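Local coordinates for cytidine deaminase (PDB 3DMO), which catalyses the zinc-dependent hydrolytic deamination of cytidine and 2'-deoxycytidine to uridine and 2'-deoxyuridine, probably salvaging these nucleosides for UMP synthesis, at the interface of chains A and B. Numbering follows the deposited sequence. Chains: chain A/B, Cytidine deaminase.

The interface of chains A and B. Residues chain A 52-55, 58; chain B 101-102, 105.
A:Asn53 and B:Glu105 reach towards each other across the chain boundary, each with CG anti to its own backbone nitrogen (chi1 -167° and 174°). A bend at chi2 of B:Glu105 then carries its carboxylate over to the loop of chain A. There B:Glu105 OE1 accepts a hydrogen bond from the backbone N of A:Ala54 at 2.8 Å. The N-H comes from the syn side, 24° out of the carboxylate plane. The side-chain amide of A:Asn53 bridges loop and helix. A:Asn53 ND2 donates to the backbone carbonyl O of B:Gln101 at 3.2 Å. This acceptor lies close to the amide plane of A:Asn53, but the donor sits above the carbonyl plane of B:Gln101, away from the lone pairs. On the other branch, A:Asn53 OD1 accepts a hydrogen bond from the backbone N of A:Ser55 at 3.0 Å, within chain A. The two bonds fix the rotation of the amide and brace the loop. The amide of B:Gln101 stands nearly perpendicular to that of A:Asn53. The aliphatic part of the B:Gln101 side chain crosses A:Leu58 at about a right angle, with B:Gln101 CG 3.3 Å from A:Leu58 CD1. The other methyl, A:Leu58 CD2, meets B:Val102 CG2 more loosely at 4.0 Å. The patch docks the predicted substrate-binding loop of chain A on helix 97-107 of chain B, which carries the zinc ligand B:Cys99. It thus joins two subunits of the tetrameric assembly and may steady the loop for nucleoside binding.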
loop_
_atom_site.group_PDB
_atom_site.type_symbol
_atom_site.label_atom_id
_atom_site.label_comp_id
_atom_site.label_asym_id
_atom_site.label_seq_id
_atom_site.Cartn_x
_atom_site.Cartn_y
_atom_site.Cartn_z
ATOM N N GLU A 52 3.996 -10.420 6.416
ATOM C CA GLU A 52 3.875 -10.602 4.979
ATOM C C GLU A 52 2.543 -11.231 4.561
ATOM O O GLU A 52 1.770 -11.712 5.396
ATOM C CB GLU A 52 5.081 -11.380 4.430
ATOM C CG GLU A 52 6.379 -10.621 4.662
ATOM C CD GLU A 52 7.595 -11.189 3.950
ATOM O OE1 GLU A 52 8.562 -10.418 3.769
ATOM O OE2 GLU A 52 7.605 -12.388 3.599
ATOM N N ASN A 53 2.277 -11.180 3.255
ATOM C CA ASN A 53 1.064 -11.735 2.665
ATOM C C ASN A 53 1.425 -12.316 1.307
ATOM O O ASN A 53 2.369 -11.843 0.676
ATOM C CB ASN A 53 0.014 -10.632 2.504
ATOM C CG ASN A 53 -1.361 -11.177 2.206
ATOM O OD1 ASN A 53 -1.698 -11.436 1.044
ATOM N ND2 ASN A 53 -2.177 -11.340 3.244
ATOM N N ALA A 54 0.697 -13.348 0.873
ATOM C CA ALA A 54 0.968 -14.007 -0.412
ATOM C C ALA A 54 0.846 -13.016 -1.562
ATOM O O ALA A 54 1.545 -13.136 -2.570
ATOM C CB ALA A 54 0.037 -15.205 -0.620
ATOM N N SER A 55 -0.053 -12.052 -1.402
ATOM C CA SER A 55 -0.104 -10.904 -2.289
ATOM C C SER A 55 0.812 -9.851 -1.687
ATOM O O SER A 55 0.454 -9.194 -0.709
ATOM C CB SER A 55 -1.530 -10.377 -2.424
ATOM O OG SER A 55 -1.544 -9.190 -3.195
ATOM N N LEU A 58 0.341 -6.360 0.139
ATOM C CA LEU A 58 -0.298 -6.266 1.456
ATOM C C LEU A 58 0.654 -6.519 2.621
ATOM O O LEU A 58 0.236 -6.481 3.776
ATOM C CB LEU A 58 -1.517 -7.182 1.529
ATOM C CG LEU A 58 -2.606 -6.538 0.658
ATOM C CD1 LEU A 58 -3.320 -7.556 -0.153
ATOM C CD2 LEU A 58 -3.548 -5.729 1.509
ATOM N N GLN B 101 -8.033 -9.709 2.263
ATOM C CA GLN B 101 -6.837 -10.456 1.861
ATOM C C GLN B 101 -5.927 -10.778 3.054
ATOM O O GLN B 101 -5.373 -11.878 3.142
ATOM C CB GLN B 101 -6.077 -9.688 0.762
ATOM C CG GLN B 101 -4.921 -10.460 0.111
ATOM C CD GLN B 101 -5.375 -11.719 -0.616
ATOM O OE1 GLN B 101 -6.335 -11.698 -1.384
ATOM N NE2 GLN B 101 -4.675 -12.825 -0.379
ATOM N N VAL B 102 -5.783 -9.819 3.969
ATOM C CA VAL B 102 -4.984 -10.024 5.175
ATOM C C VAL B 102 -5.702 -10.953 6.162
ATOM O O VAL B 102 -5.076 -11.848 6.742
ATOM C CB VAL B 102 -4.572 -8.678 5.828
ATOM C CG1 VAL B 102 -3.905 -8.904 7.193
ATOM C CG2 VAL B 102 -3.621 -7.927 4.891
ATOM N N GLU B 105 -5.386 -14.698 5.150
ATOM C CA GLU B 105 -4.075 -15.282 5.415
ATOM C C GLU B 105 -3.765 -15.428 6.905
ATOM O O GLU B 105 -3.305 -16.490 7.343
ATOM C CB GLU B 105 -2.968 -14.497 4.715
ATOM C CG GLU B 105 -1.582 -14.992 5.076
ATOM C CD GLU B 105 -0.628 -15.021 3.906
ATOM O OE1 GLU B 105 -0.996 -14.565 2.799
ATOM O OE2 GLU B 105 0.506 -15.495 4.104
#